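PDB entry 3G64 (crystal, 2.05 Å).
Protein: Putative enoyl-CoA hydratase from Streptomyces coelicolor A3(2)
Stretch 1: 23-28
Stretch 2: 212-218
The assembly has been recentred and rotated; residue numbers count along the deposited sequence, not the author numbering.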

# COMPACT_ATOMS: atom_id res chain seq x y z
N ILE A 23 32.27 7.56 -11.57
CA ILE A 23 31.28 8.07 -12.51
C ILE A 23 31.75 7.88 -13.95
O ILE A 23 32.83 8.34 -14.32
N THR A 24 30.95 7.20 -14.75
CA THR A 24 31.24 7.01 -16.16
C THR A 24 30.01 7.30 -17.01
O THR A 24 29.00 6.60 -16.90
N ASP A 25 30.11 8.33 -17.85
CA ASP A 25 29.06 8.64 -18.82
C ASP A 25 27.71 8.80 -18.11
O ASP A 25 26.71 8.22 -18.52
N GLY A 26 27.72 9.56 -17.02
CA GLY A 26 26.48 9.88 -16.31
C GLY A 26 25.94 8.81 -15.37
O GLY A 26 24.87 8.99 -14.79
N VAL A 27 26.66 7.70 -15.21
CA VAL A 27 26.28 6.69 -14.23
C VAL A 27 27.28 6.69 -13.08
O VAL A 27 28.47 6.51 -13.28
N ALA A 28 26.79 6.96 -11.86
CA ALA A 28 27.64 6.84 -10.68
C ALA A 28 27.54 5.43 -10.12
O ALA A 28 26.45 4.87 -10.01
N LEU A 212 20.99 -2.04 -16.27
CA LEU A 212 19.79 -1.27 -15.97
C LEU A 212 20.13 0.22 -15.83
O LEU A 212 19.40 1.07 -16.32
N ALA A 213 21.25 0.53 -15.18
CA ALA A 213 21.65 1.93 -14.98
C ALA A 213 21.86 2.63 -16.32
O ALA A 213 21.43 3.76 -16.53
N ARG A 214 22.55 1.93 -17.22
CA ARG A 214 22.84 2.45 -18.54
C ARG A 214 21.55 2.61 -19.37
O ARG A 214 21.40 3.57 -20.10
N ARG A 215 20.64 1.64 -19.27
CA ARG A 215 19.34 1.76 -19.91
C ARG A 215 18.63 3.04 -19.47
O ARG A 215 18.11 3.79 -20.31
N LEU A 216 18.61 3.29 -18.16
CA LEU A 216 17.98 4.50 -17.62
C LEU A 216 18.74 5.75 -18.05
O LEU A 216 18.12 6.74 -18.44
N ALA A 217 20.07 5.69 -18.02
CA ALA A 217 20.89 6.86 -18.37
C ALA A 217 20.83 7.20 -19.87
O ALA A 217 21.15 8.31 -20.27
N ASP A 218 20.42 6.23 -20.68
CA ASP A 218 20.24 6.42 -22.11
C ASP A 218 18.87 7.01 -22.43
O ASP A 218 18.60 7.40 -23.56

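A tight β-hairpin turn packs against one side of a helix in a small mixed contact, in which a single arginine from the helix grips two carbonyls of the turn while a valine beside it rests on two alanines. The two stretches lie far apart in sequence and bury 236 Å² between them, both sides summed. Stretch 1 reverses direction through a type I' turn from Thr24 to Val27, closed by paired backbone hydrogen bonds, Thr24 N to Val27 O (3.0 Å) and Val27 N to Thr24 O (3.1 Å). Asp25 and Gly26 both take positive phi, a conformation that by itself favours glycine at position 26.

Val27 is the apolar centre, and Val27 CA lies 6.7 Å from Ala213 CA. Its CB points toward the helix, and with chi1 in t (175°) its methyls meet both alanines: Val27 CG1 lies 3.8 Å from Ala213 CB and Val27 CG2 3.8 Å from Ala217 CB, with Val27 CG2 also 4.3 Å from Ala213 CB. These alanines stand one helical turn apart, linked by the backbone hydrogen bond from Ala217 N to Ala213 O (2.8 Å); both point their CB toward the turn.

Arg214 supplies the polar half. Its CA-to-CB bond points sideways to the turn, but the chain, with chi1 t, chi2 p and chi3 p (-178°, 50°, 65°), brings the guanidinium to the turn. There Arg214 NH1 donates to Asp25 O at 2.8 Å, almost straight at 176°, and Arg214 NH2 donates to Thr24 O at 3.0 Å and 150°. The Thr24 carbonyl thus accepts from both the arginine and Val27 N, tying the helix to the hydrogen bonding that closes the turn.

The guanidinium is also covered on its two faces. Over one lies Asp25 OD2, 3.6 Å from Arg214 NH1; this is a salt bridge of charge alone, because the oxygen sits well out of the guanidinium plane and no N-H points at it. Asp25 has chi1 in t (-160°) and directs its CB toward the helix, with Asp25 CB 3.4 Å from Arg214 NH2. Over the opposite face lies Val27 CG2, 3.6 Å from Arg214 NH2, so the same methyl touches both the arginine and Ala217. Thr24, with chi1 in m, points sideways, and Thr24 CG2 only grazes Arg214 NH2 at 4.5 Å. Ile23, Ala28, Leu212 and Arg215 are out of reach across this contact.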

# COMPACT_ATOMS: atom_id res chain seq x y z
CB ILE A 23 30.98 9.57 -12.28
CG1 ILE A 23 30.55 9.81 -10.83
CG2 ILE A 23 29.86 10.06 -13.19
CD1 ILE A 23 30.04 11.23 -10.60
CB THR A 24 31.67 5.56 -16.46
OG1 THR A 24 32.88 5.27 -15.77
CG2 THR A 24 31.88 5.36 -17.96
CB ASP A 25 28.97 7.52 -19.87
CG ASP A 25 28.28 7.97 -21.16
OD1 ASP A 25 27.94 9.17 -21.30
OD2 ASP A 25 28.07 7.11 -22.04
CB VAL A 27 26.25 5.28 -14.84
CG1 VAL A 27 25.98 4.25 -13.76
CG2 VAL A 27 25.20 5.19 -15.90
CB ALA A 28 27.21 7.84 -9.63
CB LEU A 212 19.07 -1.79 -14.72
CG LEU A 212 17.94 -0.90 -14.22
CD1 LEU A 212 16.84 -0.75 -15.26
CD2 LEU A 212 17.37 -1.51 -12.96
CB ALA A 213 22.93 2.02 -14.17
CB ARG A 214 23.84 1.50 -19.25
CG ARG A 214 24.25 1.98 -20.64
CD ARG A 214 24.71 3.43 -20.62
NE ARG A 214 25.93 3.57 -19.84
CZ ARG A 214 26.41 4.72 -19.37
NH1 ARG A 214 25.76 5.86 -19.60
NH2 ARG A 214 27.53 4.72 -18.65
CB ARG A 215 18.47 0.54 -19.60
CG ARG A 215 17.06 0.67 -20.18
CD ARG A 215 16.18 -0.54 -19.96
NE ARG A 215 14.89 -0.30 -20.59
CZ ARG A 215 13.79 -1.03 -20.41
NH1 ARG A 215 13.80 -2.08 -19.61
NH2 ARG A 215 12.67 -0.70 -21.04
CB LEU A 216 17.89 4.43 -16.08
CG LEU A 216 16.85 3.45 -15.55
CD1 LEU A 216 17.18 3.02 -14.12
CD2 LEU A 216 15.47 4.06 -15.61
CB ALA A 217 22.33 6.66 -17.94
CB ASP A 218 20.39 5.08 -22.84
CG ASP A 218 21.86 4.65 -23.00
OD1 ASP A 218 22.77 5.49 -22.88
OD2 ASP A 218 22.08 3.45 -23.26